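Local structure of 4-hydroxythreonine-4-phosphate dehydrogenase (Legionella pneumophila subsp. pneumophila, 6XMY) at residues A[45-50]-A[57-62]; A[210-213]-A[219-222]. The protein probably catalyses the NAD(P)-dependent oxidation of 4-(phosphooxy)-L-threonine, a step of pyridoxine 5'-phosphate biosynthesis. All coordinates share one frame; numbering follows the deposited sequence.

Contact 1: residues A[45-50]-A[57-62]; sequences LLEARA and IKFLEY. With EDO (1,2-ethanediol), chain E.
F59 lays its ring against the flank of a helix, with E47 over one face and A50 at the rim. Strand 58-61 and helix segment 45-50 run antiparallel (173°), their axes 10.2 Å apart, as helix and strand layers pack in an alpha/beta fold. The main contact is CH-pi: E47 CG stands 4.0 Å from the centroid of the F59 ring, 27° off its normal. With CG anti to its carbonyl carbon (chi1 -69°) and an extended chain beyond, E47 sets this one methylene over the ring and carries the carboxylate onward, which suits a partly exposed border. I57 CG2 lies 3.8 Å from the plane of the F59 ring on the opposite face. At the edge, A50 CB comes within 4.1 Å of F59 CZ and 4.2 Å of I57 CD1; a methyl is small enough to let the strand's bulkier groups come close. L46 CB meets F59 CE1 at 4.0 Å, while L28 and L43 also touch the F59 side chain. The end of R49 leads away from the strand: its NH2 holds O1, and its NE holds O2, of a 1,2-ethanediol probably taken from the crystallisation liquor, and NH1 forms a salt bridge with D25. Carbon surfaces thus make the contact, the charge of E47 being carried past the ring; shape and dispersion rather than polar bonds join helix and strand.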
ATOM      1  N   LEU A  45       5.764   6.034  22.975  1.00 10.41           N
ATOM      2  CA  LEU A  45       5.996   4.742  22.340  1.00 10.70           C
ATOM      3  C   LEU A  45       7.246   4.780  21.477  1.00 11.20           C
ATOM      4  O   LEU A  45       8.088   3.882  21.542  1.00 11.58           O
ATOM      5  CB  LEU A  45       4.783   4.368  21.490  1.00 11.66           C
ATOM      6  CG  LEU A  45       5.049   3.332  20.398  1.00 11.10           C
ATOM      7  CD1 LEU A  45       5.302   1.946  21.016  1.00 12.55           C
ATOM      8  CD2 LEU A  45       3.880   3.285  19.456  1.00 13.91           C
ATOM      9  N   LEU A  46       7.375   5.809  20.641  1.00 10.82           N
ATOM     10  CA  LEU A  46       8.546   5.904  19.775  1.00 10.68           C
ATOM     11  C   LEU A  46       9.829   6.026  20.591  1.00 10.70           C
ATOM     12  O   LEU A  46      10.838   5.383  20.275  1.00 11.48           O
ATOM     13  CB  LEU A  46       8.376   7.067  18.794  1.00  9.91           C
ATOM     14  CG  LEU A  46       7.290   6.818  17.747  1.00  9.71           C
ATOM     15  CD1 LEU A  46       6.876   8.109  17.044  1.00 12.57           C
ATOM     16  CD2 LEU A  46       7.786   5.806  16.722  1.00 12.20           C
ATOM     17  N   GLU A  47       9.803   6.827  21.661  1.00 10.85           N
ATOM     18  CA  GLU A  47      10.979   6.954  22.516  1.00 11.72           C
ATOM     19  C   GLU A  47      11.318   5.629  23.183  1.00 11.50           C
ATOM     20  O   GLU A  47      12.490   5.247  23.249  1.00 13.35           O
ATOM     21  CB  GLU A  47      10.765   8.045  23.573  1.00 13.86           C
ATOM     22  CG  GLU A  47      10.730   9.454  22.973  1.00 17.26           C
ATOM     23  CD  GLU A  47      10.192  10.522  23.920  1.00 24.42           C
ATOM     24  OE1 GLU A  47       9.560  10.176  24.935  1.00 28.36           O
ATOM     25  OE2 GLU A  47      10.384  11.719  23.621  1.00 28.81           O
ATOM     26  N   ALA A  48      10.302   4.919  23.682  1.00 11.43           N
ATOM     27  CA  ALA A  48      10.549   3.657  24.379  1.00 10.79           C
ATOM     28  C   ALA A  48      11.027   2.580  23.415  1.00 12.48           C
ATOM     29  O   ALA A  48      11.903   1.780  23.756  1.00 15.34           O
ATOM     30  CB  ALA A  48       9.287   3.193  25.109  1.00 13.08           C
ATOM     31  N   ARG A  49      10.459   2.542  22.206  1.00 12.18           N
ATOM     32  CA  ARG A  49      10.906   1.569  21.215  1.00 11.60           C
ATOM     33  C   ARG A  49      12.341   1.853  20.782  1.00 11.77           C
ATOM     34  O   ARG A  49      13.139   0.923  20.625  1.00 12.55           O
ATOM     35  CB  ARG A  49       9.935   1.551  20.033  1.00 10.07           C
ATOM     36  CG  ARG A  49      10.174   0.433  19.000  1.00 11.81           C
ATOM     37  CD  ARG A  49       9.930  -0.981  19.575  1.00 11.53           C
ATOM     38  NE  ARG A  49       8.613  -1.124  20.193  1.00 10.15           N
ATOM     39  CZ  ARG A  49       7.488  -1.415  19.543  1.00  8.80           C
ATOM     40  NH1 ARG A  49       7.497  -1.596  18.220  1.00 11.30           N
ATOM     41  NH2 ARG A  49       6.341  -1.512  20.219  1.00 12.00           N
ATOM     42  N   ALA A  50      12.703   3.135  20.634  1.00 11.20           N
ATOM     43  CA  ALA A  50      14.086   3.485  20.316  1.00 11.74           C
ATOM     44  C   ALA A  50      15.033   3.003  21.411  1.00 11.75           C
ATOM     45  O   ALA A  50      16.114   2.465  21.130  1.00 12.63           O
ATOM     46  CB  ALA A  50      14.206   5.000  20.107  1.00 12.49           C
ATOM     47  N   ILE A  57      18.233   8.688  19.166  1.00 14.67           N
ATOM     48  CA  ILE A  57      17.462   9.552  18.278  1.00 14.97           C
ATOM     49  C   ILE A  57      17.025  10.774  19.062  1.00 14.97           C
ATOM     50  O   ILE A  57      16.625  10.665  20.227  1.00 18.35           O
ATOM     51  CB  ILE A  57      16.223   8.812  17.729  1.00 13.29           C
ATOM     52  CG1 ILE A  57      16.651   7.626  16.867  1.00 14.76           C
ATOM     53  CG2 ILE A  57      15.330   9.753  16.930  1.00 13.84           C
ATOM     54  CD1 ILE A  57      15.522   6.693  16.514  1.00 16.95           C
ATOM     55  N   LYS A  58      17.089  11.939  18.422  1.00 14.04           N
ATOM     56  CA  LYS A  58      16.549  13.159  19.002  1.00 14.75           C
ATOM     57  C   LYS A  58      15.186  13.429  18.379  1.00 14.60           C
ATOM     58  O   LYS A  58      15.064  13.553  17.155  1.00 16.34           O
ATOM     59  CB  LYS A  58      17.499  14.333  18.786  1.00 15.64           C
ATOM     60  CG  LYS A  58      18.795  14.190  19.582  1.00 16.90           C
ATOM     61  CD  LYS A  58      19.804  15.245  19.199  1.00 18.83           C
ATOM     62  CE  LYS A  58      21.157  14.969  19.825  1.00 20.98           C
ATOM     63  NZ  LYS A  58      21.072  14.857  21.303  1.00 22.48           N
ATOM     64  N   PHE A  59      14.166  13.515  19.214  1.00 13.60           N
ATOM     65  CA  PHE A  59      12.799  13.669  18.746  1.00 12.76           C
ATOM     66  C   PHE A  59      12.378  15.129  18.805  1.00 13.37           C
ATOM     67  O   PHE A  59      12.622  15.823  19.800  1.00 17.44           O
ATOM     68  CB  PHE A  59      11.850  12.835  19.604  1.00 13.19           C
ATOM     69  CG  PHE A  59      12.080  11.354  19.486  1.00 14.38           C
ATOM     70  CD1 PHE A  59      11.446  10.620  18.494  1.00 13.89           C
ATOM     71  CD2 PHE A  59      12.946  10.702  20.352  1.00 15.34           C
ATOM     72  CE1 PHE A  59      11.667   9.257  18.378  1.00 15.15           C
ATOM     73  CE2 PHE A  59      13.160   9.338  20.244  1.00 14.31           C
ATOM     74  CZ  PHE A  59      12.520   8.617  19.255  1.00 14.91           C
ATOM     75  N   LEU A  60      11.730  15.584  17.739  1.00 11.36           N
ATOM     76  CA  LEU A  60      11.145  16.914  17.690  1.00 11.64           C
ATOM     77  C   LEU A  60       9.644  16.771  17.507  1.00 10.62           C
ATOM     78  O   LEU A  60       9.183  15.916  16.750  1.00 12.26           O
ATOM     79  CB  LEU A  60      11.708  17.705  16.503  1.00 13.24           C
ATOM     80  CG  LEU A  60      13.209  17.997  16.514  1.00 15.03           C
ATOM     81  CD1 LEU A  60      13.665  18.510  15.161  1.00 14.94           C
ATOM     82  CD2 LEU A  60      13.543  18.999  17.603  1.00 16.61           C
ATOM     83  N   GLU A  61       8.873  17.605  18.189  1.00 11.78           N
ATOM     84  CA  GLU A  61       7.448  17.652  17.918  1.00 10.78           C
ATOM     85  C   GLU A  61       7.181  18.526  16.697  1.00 11.08           C
ATOM     86  O   GLU A  61       7.752  19.612  16.549  1.00 12.64           O
ATOM     87  CB  GLU A  61       6.681  18.161  19.137  1.00 14.15           C
ATOM     88  CG  GLU A  61       6.763  17.178  20.304  1.00 17.74           C
ATOM     89  CD  GLU A  61       5.833  17.537  21.440  1.00 24.38           C
ATOM     90  OE1 GLU A  61       4.968  18.417  21.254  1.00 27.09           O
ATOM     91  OE2 GLU A  61       5.970  16.934  22.522  1.00 28.31           O
ATOM     92  N   TYR A  62       6.311  18.035  15.823  1.00 11.21           N
ATOM     93  CA  TYR A  62       6.014  18.724  14.577  1.00 11.17           C
ATOM     94  C   TYR A  62       5.483  20.129  14.826  1.00 11.81           C
ATOM     95  O   TYR A  62       4.654  20.351  15.712  1.00 14.17           O
ATOM     96  CB  TYR A  62       4.971  17.947  13.772  1.00 10.46           C
ATOM     97  CG  TYR A  62       4.548  18.713  12.545  1.00 13.24           C
ATOM     98  CD1 TYR A  62       5.379  18.790  11.436  1.00 13.19           C
ATOM     99  CD2 TYR A  62       3.341  19.405  12.511  1.00 15.25           C
ATOM    100  CE1 TYR A  62       5.011  19.521  10.312  1.00 13.86           C
ATOM    101  CE2 TYR A  62       2.973  20.138  11.400  1.00 16.09           C
ATOM    102  CZ  TYR A  62       3.806  20.186  10.303  1.00 17.57           C
ATOM    103  OH  TYR A  62       3.433  20.921   9.200  1.00 22.59           O
TER
HETATM  104  C1  EDO E 404       7.467   0.016  23.621  1.00 25.67           C
HETATM  105  O1  EDO E 404       6.708  -1.003  22.967  1.00 25.77           O
HETATM  106  C2  EDO E 404       8.814  -0.565  24.013  1.00 24.77           C
HETATM  107  O2  EDO E 404       9.502  -0.912  22.811  1.00 23.44           O

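Contact 2: residues A[210-213]-A[219-222]; sequences LNPH and YLGR
L220 O rests against the side chain of N211, 3.1 Å from N211 CB and 3.2 Å from N211 CG. The two residues draw together the limbs of the surface loop that leads from strand 204-208 to helix 223-237, in the alpha/beta fold of the PdxA family. The carbonyl oxygen stands above the plane of the N211 amide, tilted somewhat from the perpendicular through CG; being partly negative, it probably gains from the partly positive CG, in a polar contact without a shared proton. The amide's N-H is used instead on E223, to which N211 ND2 is hydrogen-bonded, while N211 N bonds to E224. Asparagine suits the place because its short, flat end can lie against one limb and still reach the start of the helix. G221 follows with a positive phi of 104°, and having no side chain it leaves room for the amide, N211 ND2 lying 3.7 Å from G221 CA. Further out the contact turns apolar. L220 carries CG anti to its backbone N (chi1 -157°), which brings one branch to P212, the two side chains crossing at about a right angle. Proline offers a rigid, greasy surface here, and both limbs also touch crystal neighbours, so packing may favour this loop shape. The methyl L220 CD2 lies 3.8 Å from P212 CB and 3.9 Å from both P212 CG and P212 CD.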
ATOM      1  N   LEU A 210      -9.445 -15.851 -14.154  1.00 10.55           N
ATOM      2  CA  LEU A 210      -9.852 -16.190 -12.792  1.00  9.46           C
ATOM      3  C   LEU A 210      -9.508 -17.629 -12.439  1.00  9.85           C
ATOM      4  O   LEU A 210      -9.102 -17.917 -11.304  1.00 10.22           O
ATOM      5  CB  LEU A 210     -11.354 -15.969 -12.631  1.00  9.53           C
ATOM      6  CG  LEU A 210     -11.933 -16.410 -11.290  1.00  9.53           C
ATOM      7  CD1 LEU A 210     -11.380 -15.530 -10.176  1.00 11.73           C
ATOM      8  CD2 LEU A 210     -13.439 -16.362 -11.333  1.00 12.32           C
ATOM      9  N   ASN A 211      -9.678 -18.539 -13.400  1.00  8.67           N
ATOM     10  CA  ASN A 211      -9.556 -19.974 -13.222  1.00  9.79           C
ATOM     11  C   ASN A 211      -8.200 -20.479 -13.698  1.00 10.12           C
ATOM     12  O   ASN A 211      -7.517 -19.812 -14.481  1.00 10.18           O
ATOM     13  CB  ASN A 211     -10.669 -20.640 -14.027  1.00 10.17           C
ATOM     14  CG  ASN A 211     -12.033 -20.275 -13.494  1.00  9.93           C
ATOM     15  OD1 ASN A 211     -12.329 -20.551 -12.336  1.00 10.76           O
ATOM     16  ND2 ASN A 211     -12.845 -19.593 -14.305  1.00  9.62           N
ATOM     17  N   PRO A 212      -7.772 -21.662 -13.240  1.00 10.89           N
ATOM     18  CA  PRO A 212      -6.520 -22.233 -13.759  1.00 10.92           C
ATOM     19  C   PRO A 212      -6.551 -22.326 -15.278  1.00 10.50           C
ATOM     20  O   PRO A 212      -7.586 -22.613 -15.880  1.00 11.23           O
ATOM     21  CB  PRO A 212      -6.457 -23.624 -13.116  1.00 12.51           C
ATOM     22  CG  PRO A 212      -7.356 -23.556 -11.926  1.00 11.69           C
ATOM     23  CD  PRO A 212      -8.416 -22.540 -12.241  1.00 11.13           C
ATOM     24  N   HIS A 213      -5.398 -22.064 -15.897  1.00  9.90           N
ATOM     25  CA  HIS A 213      -5.274 -22.056 -17.355  1.00 10.87           C
ATOM     26  C   HIS A 213      -6.349 -21.203 -18.015  1.00 12.71           C
ATOM     27  O   HIS A 213      -6.855 -21.517 -19.095  1.00 12.05           O
ATOM     28  CB  HIS A 213      -5.198 -23.475 -17.903  1.00 13.92           C
ATOM     29  CG  HIS A 213      -4.006 -24.198 -17.381  1.00 15.17           C
ATOM     30  ND1 HIS A 213      -2.729 -23.895 -17.801  1.00 15.99           N
ATOM     31  CD2 HIS A 213      -3.875 -25.130 -16.409  1.00 16.99           C
ATOM     32  CE1 HIS A 213      -1.865 -24.642 -17.143  1.00 17.74           C
ATOM     33  NE2 HIS A 213      -2.535 -25.403 -16.297  1.00 19.34           N
ATOM     34  N   TYR A 219     -13.949 -24.978 -20.226  1.00 12.63           N
ATOM     35  CA  TYR A 219     -14.164 -26.273 -19.594  1.00 12.45           C
ATOM     36  C   TYR A 219     -13.784 -26.287 -18.123  1.00 12.37           C
ATOM     37  O   TYR A 219     -14.090 -27.263 -17.425  1.00 16.72           O
ATOM     38  CB  TYR A 219     -13.398 -27.371 -20.344  1.00 12.41           C
ATOM     39  CG  TYR A 219     -13.974 -27.655 -21.709  1.00 13.83           C
ATOM     40  CD1 TYR A 219     -15.169 -28.354 -21.844  1.00 15.37           C
ATOM     41  CD2 TYR A 219     -13.336 -27.212 -22.859  1.00 13.87           C
ATOM     42  CE1 TYR A 219     -15.710 -28.602 -23.085  1.00 17.34           C
ATOM     43  CE2 TYR A 219     -13.873 -27.459 -24.111  1.00 17.42           C
ATOM     44  CZ  TYR A 219     -15.062 -28.154 -24.215  1.00 17.79           C
ATOM     45  OH  TYR A 219     -15.619 -28.417 -25.447  1.00 21.27           O
ATOM     46  N   LEU A 220     -13.145 -25.227 -17.634  1.00 12.30           N
ATOM     47  CA  LEU A 220     -12.737 -25.134 -16.238  1.00 12.57           C
ATOM     48  C   LEU A 220     -13.202 -23.795 -15.667  1.00 11.22           C
ATOM     49  O   LEU A 220     -12.413 -22.987 -15.180  1.00 12.24           O
ATOM     50  CB  LEU A 220     -11.230 -25.308 -16.088  1.00 12.55           C
ATOM     51  CG  LEU A 220     -10.823 -25.771 -14.687  1.00 14.74           C
ATOM     52  CD1 LEU A 220     -11.283 -27.202 -14.418  1.00 16.39           C
ATOM     53  CD2 LEU A 220      -9.318 -25.655 -14.491  1.00 13.53           C
ATOM     54  N   GLY A 221     -14.506 -23.570 -15.721  1.00 11.98           N
ATOM     55  CA  GLY A 221     -15.086 -22.301 -15.327  1.00 11.06           C
ATOM     56  C   GLY A 221     -15.494 -21.470 -16.531  1.00 12.98           C
ATOM     57  O   GLY A 221     -14.899 -21.552 -17.615  1.00 14.19           O
ATOM     58  N   ARG A 222     -16.537 -20.665 -16.346  1.00 12.78           N
ATOM     59  CA  ARG A 222     -17.102 -19.854 -17.414  1.00 13.63           C
ATOM     60  C   ARG A 222     -16.779 -18.374 -17.288  1.00 14.03           C
ATOM     61  O   ARG A 222     -17.155 -17.596 -18.172  1.00 13.09           O
ATOM     62  CB  ARG A 222     -18.623 -20.028 -17.453  1.00 16.35           C
ATOM     63  CG  ARG A 222     -19.056 -21.468 -17.555  1.00 17.55           C
ATOM     64  CD  ARG A 222     -18.591 -22.057 -18.859  1.00 20.10           C
ATOM     65  NE  ARG A 222     -19.191 -21.385 -20.008  1.00 23.18           N
ATOM     66  CZ  ARG A 222     -18.947 -21.723 -21.271  1.00 23.98           C
ATOM     67  NH1 ARG A 222     -18.112 -22.723 -21.537  1.00 22.59           N
ATOM     68  NH2 ARG A 222     -19.528 -21.063 -22.263  1.00 23.39           N
TER

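Contact 1 closes in the chain well before contact 2 opens, and the two share no helix or strand. Their centres lie 52 Å apart, with about 37 Å between nearest atoms, on opposite sides of the chain's centre. Contact 1 packs helix 43-52 on strand 58-61, an outermost strand that runs beside 74-79; contact 2 closes the loop after strand 204-208, itself next to the other outermost strand, 241-246. They therefore mark the two ends of an elongated subunit, and both lie away from the NAD pocket and from the zinc ligands H168 and H268. Each is local packing at the periphery, with no direct link between them.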